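Local coordinates for VAL-1 (Chlorella virus, PDB 3GNE), which probably cleaves alginate by beta-elimination, as an alginate lyase of polysaccharide lyase family 14, at residues W77-Y81 and K92-T96; S114-M118 and I168-T172; G186-V190 and M240-E244. All blocks are in the same frame, centred on the assembly; numbering follows the deposited sequence. Where two conformers were deposited one is given.

Contact 1 of 3, residues W77-Y81 and K92-T96; sequences WEVFY and KHGGT
Trp77 brings the edge of its indole to His93, and its CH2 comes near Gly94 O, in the core between the two sheets of a beta-sandwich of the jelly-roll type. Both segments are extended strands on facing sheets. Residues 77-80 run antiparallel to 92-96, at 178°, with the axes 10.1 Å apart. That is the spacing of packed sheets, not of paired strands. The CA atoms of Trp77 and His93 are 9.4 Å apart and set the register. Trp77 (chi1 p, chi2 91°), Val79 and His93 (chi1 m) all point their CA-CB bonds toward the other strand. Tyr81 starts sideways, just past the end of its strand, but chi1 m brings its hydroxyl to the imidazole. The backbone of His93 departs from the regular strand (phi -104°, psi -79°). His93 and Gly94 both bond to Ile117 of the next strand, consistent with a beta bulge. The indole and imidazole meet obliquely, with the Trp77 five-membered ring centroid 5.0 Å from that of His93 and planes at 68°. Trp77 CH2 lies 3.7 Å from Gly94 O, and Val79 CG1 lies 4.0 Å from His93 CE1. Phe235 meets His93 edge-to-face, and Trp217 does the same to Trp77. Tyr81 OH and His93 NE2 form a hydrogen bond of 2.8 Å, in which either could be the donor.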
loop_
_atom_site.group_PDB
_atom_site.type_symbol
_atom_site.label_atom_id
_atom_site.label_comp_id
_atom_site.label_asym_id
_atom_site.label_seq_id
_atom_site.Cartn_x
_atom_site.Cartn_y
_atom_site.Cartn_z
ATOM N N TRP A 77 9.063 -0.090 2.404
ATOM C CA TRP A 77 9.146 -0.979 3.572
ATOM C C TRP A 77 9.823 -2.257 3.112
ATOM O O TRP A 77 10.005 -2.460 1.892
ATOM C CB TRP A 77 7.772 -1.316 4.194
ATOM C CG TRP A 77 6.795 -1.843 3.178
ATOM C CD1 TRP A 77 6.590 -3.159 2.836
ATOM C CD2 TRP A 77 5.901 -1.090 2.355
ATOM N NE1 TRP A 77 5.612 -3.260 1.853
ATOM C CE2 TRP A 77 5.176 -1.996 1.543
ATOM C CE3 TRP A 77 5.637 0.305 2.232
ATOM C CZ2 TRP A 77 4.205 -1.590 0.615
ATOM C CZ3 TRP A 77 4.661 0.691 1.304
ATOM C CH2 TRP A 77 3.973 -0.223 0.520
ATOM N N GLU A 78 10.197 -3.075 4.073
ATOM C CA GLU A 78 10.779 -4.378 3.743
ATOM C C GLU A 78 9.953 -5.466 4.368
ATOM O O GLU A 78 9.397 -5.278 5.459
ATOM C CB GLU A 78 12.229 -4.480 4.278
ATOM C CG GLU A 78 13.062 -3.347 3.599
ATOM C CD GLU A 78 14.456 -3.308 4.171
ATOM O OE1 GLU A 78 14.924 -4.321 4.710
ATOM O OE2 GLU A 78 15.157 -2.293 4.060
ATOM N N VAL A 79 9.845 -6.614 3.689
ATOM C CA VAL A 79 9.057 -7.734 4.263
ATOM C C VAL A 79 9.774 -9.058 4.091
ATOM O O VAL A 79 10.376 -9.350 3.077
ATOM C CB VAL A 79 7.685 -7.753 3.576
ATOM C CG1 VAL A 79 7.851 -7.981 2.064
ATOM C CG2 VAL A 79 6.792 -8.817 4.215
ATOM N N PHE A 80 9.736 -9.843 5.158
ATOM C CA PHE A 80 10.346 -11.163 5.235
ATOM C C PHE A 80 9.224 -12.210 5.368
ATOM O O PHE A 80 8.446 -12.157 6.335
ATOM C CB PHE A 80 11.257 -11.184 6.441
ATOM C CG PHE A 80 12.152 -12.407 6.605
ATOM C CD1 PHE A 80 13.526 -12.266 6.374
ATOM C CD2 PHE A 80 11.707 -13.652 6.993
ATOM C CE1 PHE A 80 14.367 -13.337 6.577
ATOM C CE2 PHE A 80 12.542 -14.738 7.195
ATOM C CZ PHE A 80 13.896 -14.596 6.988
ATOM N N TYR A 81 9.187 -13.100 4.393
ATOM C CA TYR A 81 8.261 -14.245 4.352
ATOM C C TYR A 81 9.057 -15.509 4.669
ATOM O O TYR A 81 9.815 -15.931 3.768
ATOM C CB TYR A 81 7.647 -14.353 2.962
ATOM C CG TYR A 81 6.666 -13.203 2.702
ATOM C CD1 TYR A 81 5.426 -13.257 3.377
ATOM C CD2 TYR A 81 6.933 -12.156 1.827
ATOM C CE1 TYR A 81 4.506 -12.219 3.137
ATOM C CE2 TYR A 81 6.008 -11.130 1.623
ATOM C CZ TYR A 81 4.802 -11.198 2.289
ATOM O OH TYR A 81 3.853 -10.190 2.120
ATOM N N LYS A 92 -2.951 -7.560 0.702
ATOM C CA LYS A 92 -2.511 -6.174 0.708
ATOM C C LYS A 92 -1.310 -5.939 1.622
ATOM O O LYS A 92 -1.189 -6.565 2.673
ATOM C CB LYS A 92 -3.634 -5.261 1.265
ATOM C CG LYS A 92 -4.648 -4.818 0.237
ATOM C CD LYS A 92 -5.425 -5.972 -0.375
ATOM C CE LYS A 92 -6.501 -5.367 -1.286
ATOM N NZ LYS A 92 -7.195 -6.504 -2.013
ATOM N N HIS A 93 -0.524 -4.946 1.238
ATOM C CA HIS A 93 0.442 -4.321 2.148
ATOM C C HIS A 93 -0.107 -2.983 2.601
ATOM O O HIS A 93 -0.695 -2.871 3.678
ATOM C CB HIS A 93 1.805 -4.158 1.453
ATOM C CG HIS A 93 2.571 -5.439 1.370
ATOM N ND1 HIS A 93 3.843 -5.440 0.843
ATOM C CD2 HIS A 93 2.264 -6.715 1.715
ATOM C CE1 HIS A 93 4.276 -6.690 0.891
ATOM N NE2 HIS A 93 3.361 -7.503 1.400
ATOM N N GLY A 94 0.008 -1.945 1.752
ATOM C CA GLY A 94 -0.486 -0.620 2.071
ATOM C C GLY A 94 -0.132 0.318 0.941
ATOM O O GLY A 94 0.336 -0.110 -0.109
ATOM N N GLY A 95 -0.347 1.607 1.168
ATOM C CA GLY A 95 -0.027 2.567 0.088
ATOM C C GLY A 95 -0.559 3.924 0.484
ATOM O O GLY A 95 -0.685 4.271 1.649
ATOM N N THR A 96 -0.835 4.704 -0.527
ATOM C CA THR A 96 -1.172 6.103 -0.352
ATOM C C THR A 96 -2.601 6.363 -0.741
ATOM O O THR A 96 -3.102 5.775 -1.680
ATOM C CB THR A 96 -0.189 6.896 -1.255
ATOM O OG1 THR A 96 -0.173 8.258 -0.942
ATOM C CG2 THR A 96 -0.683 6.737 -2.672
#

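Contact 2 of 3, residues S114-M118 and I168-T172; sequences SNRIM and IEIGT
Strands 114-118 and 168-172 are both extended and run nearly antiparallel, at 164°. Their axes come within 7.9 Å. They belong to the two facing sheets of the beta-sandwich, so side chains rather than backbone bonds join them. CA atoms pair at Ile117 with Ile170 (7.0 Å) and Asn115 with Thr172 (7.2 Å). Asn115 and Ile117 point toward the opposite strand, as do Ile168, Ile170 and Thr172. Ile117 (chi1 m, chi2 m) sets CG1 3.9 Å from Ile168 CG2 and 3.9 Å from Ile170 CB. Ile170 is t at both chi angles, and its CD1 reaches to 3.5 Å from Asn115 O. The other end is polar. Asn115 (chi1 t) gives a nearly linear hydrogen bond from ND2 to Thr172 OG1, at 2.9 Å, and ND2 is also hydrogen-bonded to Ser188 OG. Arg116 points away, on the outer side of its sheet, where its NH2 is hydrogen-bonded to a citrate, probably from the crystallisation liquor, which may mark a pocket. Glu169 also points away and forms a salt bridge with Lys241. Strand 112-119 lies between strands 91-99 and 125-130. Strand 166-173 lies between 72-80 and 186-192, and Trp77 packs on both Ile117 and Ile168.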
loop_
_atom_site.group_PDB
_atom_site.type_symbol
_atom_site.label_atom_id
_atom_site.label_comp_id
_atom_site.label_asym_id
_atom_site.label_seq_id
_atom_site.Cartn_x
_atom_site.Cartn_y
_atom_site.Cartn_z
ATOM N N SER A 114 -6.831 5.723 -4.298
ATOM C CA SER A 114 -5.774 5.081 -3.502
ATOM C C SER A 114 -4.842 4.293 -4.443
ATOM O O SER A 114 -5.239 3.833 -5.533
ATOM C CB SER A 114 -6.300 4.154 -2.393
ATOM O OG SER A 114 -7.038 3.098 -3.037
ATOM N N ASN A 115 -3.595 4.182 -3.953
ATOM C CA ASN A 115 -2.498 3.532 -4.681
ATOM C C ASN A 115 -1.839 2.561 -3.725
ATOM O O ASN A 115 -1.162 3.046 -2.809
ATOM C CB ASN A 115 -1.495 4.610 -5.142
ATOM C CG ASN A 115 -0.538 4.088 -6.188
ATOM O OD1 ASN A 115 -0.882 3.086 -6.840
ATOM N ND2 ASN A 115 0.618 4.719 -6.325
ATOM N N ARG A 116 -2.065 1.259 -3.888
ATOM C CA ARG A 116 -1.574 0.310 -2.908
ATOM C C ARG A 116 -0.737 -0.777 -3.560
ATOM O O ARG A 116 -0.876 -1.077 -4.734
ATOM C CB ARG A 116 -2.732 -0.371 -2.188
ATOM C CG ARG A 116 -3.394 0.554 -1.161
ATOM C CD ARG A 116 -4.484 -0.201 -0.353
ATOM N NE ARG A 116 -5.638 -0.409 -1.292
ATOM C CZ ARG A 116 -6.713 -1.136 -1.005
ATOM N NH1 ARG A 116 -6.791 -1.779 0.182
ATOM N NH2 ARG A 116 -7.739 -1.268 -1.864
ATOM N N ILE A 117 0.109 -1.394 -2.729
ATOM C CA ILE A 117 0.774 -2.624 -3.110
ATOM C C ILE A 117 -0.073 -3.806 -2.690
ATOM O O ILE A 117 -0.525 -3.878 -1.504
ATOM C CB ILE A 117 2.130 -2.731 -2.360
ATOM C CG1 ILE A 117 3.130 -1.678 -2.850
ATOM C CG2 ILE A 117 2.669 -4.155 -2.484
ATOM C CD1 ILE A 117 3.663 -1.903 -4.271
ATOM N N MET A 118 -0.275 -4.747 -3.604
ATOM C CA MET A 118 -0.756 -6.073 -3.266
ATOM C C MET A 118 0.308 -7.117 -3.623
ATOM O O MET A 118 1.018 -7.005 -4.610
ATOM C CB MET A 118 -2.000 -6.493 -4.049
ATOM C CG MET A 118 -3.289 -5.949 -3.416
ATOM S SD MET A 118 -4.740 -6.520 -4.353
ATOM C CE MET A 118 -4.785 -8.265 -3.948
ATOM N N ILE A 168 10.349 -3.106 -0.849
ATOM C CA ILE A 168 9.214 -2.662 -1.622
ATOM C C ILE A 168 9.133 -1.137 -1.599
ATOM O O ILE A 168 9.324 -0.538 -0.546
ATOM C CB ILE A 168 7.907 -3.213 -0.979
ATOM C CG1 ILE A 168 8.001 -4.730 -0.717
ATOM C CG2 ILE A 168 6.709 -2.830 -1.842
ATOM C CD1 ILE A 168 8.135 -5.572 -1.945
ATOM N N GLU A 169 8.766 -0.498 -2.714
ATOM C CA GLU A 169 8.475 0.925 -2.658
ATOM C C GLU A 169 7.237 1.170 -3.524
ATOM O O GLU A 169 7.036 0.471 -4.534
ATOM C CB GLU A 169 9.637 1.808 -3.222
ATOM C CG GLU A 169 11.007 1.441 -2.619
ATOM C CD GLU A 169 12.030 2.538 -2.936
ATOM O OE1 GLU A 169 11.661 3.698 -3.216
ATOM O OE2 GLU A 169 13.206 2.205 -2.823
ATOM N N ILE A 170 6.500 2.207 -3.166
ATOM C CA ILE A 170 5.403 2.608 -4.018
ATOM C C ILE A 170 5.424 4.139 -4.109
ATOM O O ILE A 170 5.332 4.807 -3.059
ATOM C CB ILE A 170 4.015 2.090 -3.563
ATOM C CG1 ILE A 170 2.909 2.476 -4.541
ATOM C CG2 ILE A 170 3.660 2.451 -2.128
ATOM C CD1 ILE A 170 1.645 1.634 -4.436
ATOM N N GLY A 171 5.507 4.636 -5.336
ATOM C CA GLY A 171 5.511 6.073 -5.586
ATOM C C GLY A 171 4.182 6.528 -6.160
ATOM O O GLY A 171 3.519 5.812 -6.920
ATOM N N THR A 172 3.814 7.739 -5.758
ATOM C CA THR A 172 2.568 8.339 -6.228
ATOM C C THR A 172 2.833 9.771 -6.629
ATOM O O THR A 172 3.376 10.500 -5.788
ATOM C CB THR A 172 1.489 8.334 -5.116
ATOM O OG1 THR A 172 1.334 7.007 -4.622
ATOM C CG2 THR A 172 0.161 8.718 -5.706
#

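Contact 3 of 3, residues G186-V190 and M240-E244; sequences GESYV and MKKYE
Tyr243 and Tyr189 hold the C-terminal end of the model against strand 186-190. That strand is extended. Residues 240-241 belong to strand 231-241, and by Tyr243 the chain is irregular. The nearest CA atoms, those of Tyr189 and Tyr243, are 9.2 Å apart, so side chains bridge the gap. Glu187 (chi1 m) and Tyr189 (chi1 p) point toward the tail. Tyr243 (chi1 t) leaves sideways but brings its ring in. Tyr243 OH donates to Glu187 OE1 at 2.7 Å. Tyr189 OH accepts from Glu244 N at 3.2 Å, with an angle of 164°, and also bonds Thr74 OG1. Between these bonds the rings touch: Tyr189 CE2 lies over one face of Tyr243, 3.4 Å from Tyr243 CE1. The ring centroids are 4.7 Å apart and the planes meet at 47°, an oblique pair. Ser188 faces away, and its OG bonds Asp127 and Asn115. Lys241 NZ forms a salt bridge with Glu169. Tyr243 reaches strand 186-192 past strands 72-80 and 166-173 of the same sheet. Both tyrosine hydroxyls are hydrogen-bonded across the contact while the rings pack obliquely, a mixed polar and aromatic contact in a partly buried place.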
loop_
_atom_site.group_PDB
_atom_site.type_symbol
_atom_site.label_atom_id
_atom_site.label_comp_id
_atom_site.label_asym_id
_atom_site.label_seq_id
_atom_site.Cartn_x
_atom_site.Cartn_y
_atom_site.Cartn_z
ATOM N N GLY A 186 -0.637 12.229 -14.053
ATOM C CA GLY A 186 -0.243 11.627 -12.765
ATOM C C GLY A 186 0.493 10.341 -13.056
ATOM O O GLY A 186 0.481 9.766 -14.142
ATOM N N GLU A 187 1.190 9.843 -12.042
ATOM C CA GLU A 187 2.024 8.675 -12.190
ATOM C C GLU A 187 1.956 7.799 -10.941
ATOM O O GLU A 187 1.582 8.253 -9.849
ATOM C CB GLU A 187 3.512 9.071 -12.347
ATOM C CG GLU A 187 3.756 10.016 -13.490
ATOM C CD GLU A 187 5.218 10.325 -13.703
ATOM O OE1 GLU A 187 6.091 9.814 -12.955
ATOM O OE2 GLU A 187 5.546 11.127 -14.616
ATOM N N SER A 188 2.368 6.557 -11.146
ATOM C CA SER A 188 2.580 5.619 -10.052
ATOM C C SER A 188 3.821 4.809 -10.358
ATOM O O SER A 188 4.134 4.583 -11.505
ATOM C CB SER A 188 1.377 4.667 -9.974
ATOM O OG SER A 188 1.627 3.751 -8.897
ATOM N N TYR A 189 4.542 4.368 -9.335
ATOM C CA TYR A 189 5.594 3.384 -9.640
ATOM C C TYR A 189 5.672 2.398 -8.490
ATOM O O TYR A 189 5.294 2.698 -7.340
ATOM C CB TYR A 189 6.913 4.075 -9.916
ATOM C CG TYR A 189 7.726 4.750 -8.834
ATOM C CD1 TYR A 189 8.357 4.116 -7.736
ATOM C CD2 TYR A 189 7.952 6.134 -8.925
ATOM C CE1 TYR A 189 9.099 4.771 -6.793
ATOM C CE2 TYR A 189 8.732 6.810 -7.986
ATOM C CZ TYR A 189 9.303 6.133 -6.924
ATOM O OH TYR A 189 10.064 6.840 -6.022
ATOM N N VAL A 190 6.174 1.220 -8.791
ATOM C CA VAL A 190 6.391 0.152 -7.833
ATOM C C VAL A 190 7.820 -0.301 -8.040
ATOM O O VAL A 190 8.266 -0.461 -9.174
ATOM C CB VAL A 190 5.426 -1.027 -8.044
ATOM C CG1 VAL A 190 5.834 -2.219 -7.175
ATOM C CG2 VAL A 190 4.008 -0.541 -7.719
ATOM N N MET A 240 9.508 7.113 4.357
ATOM C CA MET A 240 8.870 8.079 3.474
ATOM C C MET A 240 9.989 8.671 2.615
ATOM O O MET A 240 10.981 9.151 3.208
ATOM C CB MET A 240 8.119 9.168 4.231
ATOM C CG MET A 240 7.312 10.043 3.282
ATOM S SD MET A 240 6.317 11.316 4.077
ATOM C CE MET A 240 7.617 12.362 4.874
ATOM N N LYS A 241 9.862 8.641 1.305
ATOM C CA LYS A 241 10.972 8.998 0.417
ATOM C C LYS A 241 10.522 10.012 -0.621
ATOM O O LYS A 241 9.330 10.055 -0.929
ATOM C CB LYS A 241 11.508 7.742 -0.298
ATOM C CG LYS A 241 12.020 6.678 0.699
ATOM C CD LYS A 241 12.529 5.413 -0.016
ATOM C CE LYS A 241 13.736 5.744 -0.875
ATOM N NZ LYS A 241 14.317 4.498 -1.480
ATOM N N LYS A 242 11.498 10.732 -1.144
ATOM C CA LYS A 242 11.164 11.604 -2.287
ATOM C C LYS A 242 10.664 10.762 -3.445
ATOM O O LYS A 242 11.157 9.639 -3.719
ATOM C CB LYS A 242 12.451 12.377 -2.578
ATOM C CG LYS A 242 12.654 13.451 -1.468
ATOM C CD LYS A 242 14.059 13.991 -1.413
ATOM C CE LYS A 242 14.487 14.674 -0.121
ATOM N NZ LYS A 242 14.477 13.747 1.052
ATOM N N TYR A 243 9.704 11.288 -4.201
ATOM C CA TYR A 243 9.321 10.649 -5.480
ATOM C C TYR A 243 10.494 10.807 -6.468
ATOM O O TYR A 243 10.889 11.925 -6.756
ATOM C CB TYR A 243 8.051 11.292 -6.026
ATOM C CG TYR A 243 7.516 10.560 -7.219
ATOM C CD1 TYR A 243 6.582 9.561 -7.082
ATOM C CD2 TYR A 243 7.905 10.918 -8.497
ATOM C CE1 TYR A 243 6.064 8.890 -8.167
ATOM C CE2 TYR A 243 7.414 10.245 -9.622
ATOM C CZ TYR A 243 6.493 9.246 -9.436
ATOM O OH TYR A 243 6.012 8.578 -10.530
ATOM N N GLU A 244 11.031 9.692 -6.956
ATOM C CA GLU A 244 12.260 9.748 -7.728
ATOM C C GLU A 244 11.853 9.907 -9.181
ATOM O O GLU A 244 11.126 9.013 -9.646
ATOM C CB GLU A 244 13.120 8.492 -7.565
ATOM C CG GLU A 244 14.514 8.691 -8.177
ATOM C CD GLU A 244 15.610 7.968 -7.418
ATOM O OE1 GLU A 244 15.589 7.984 -6.164
ATOM O OE2 GLU A 244 16.518 7.361 -8.038
#

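Contacts 1 and 2 lie in the buried core and join the same two sheets. Each pairs a strand of one sheet with a strand of the other, and they touch: Trp77 O is 2.8 Å from Ile168 N, and Thr96 O is 2.8 Å from Asn115 N, both probable hydrogen bonds. Contact 3 is partly buried, farther from the chain's centre, and stays on one sheet and its tail. It meets contact 2 through Gly171 N and Tyr189 O and through the Glu169-Lys241 salt bridge, but does not touch contact 1. Chemistry follows place: aromatic and imidazole in contact 1, isoleucines with one side-chain amide hydrogen bond in contact 2, and tyrosine, carboxylate and backbone in contact 3.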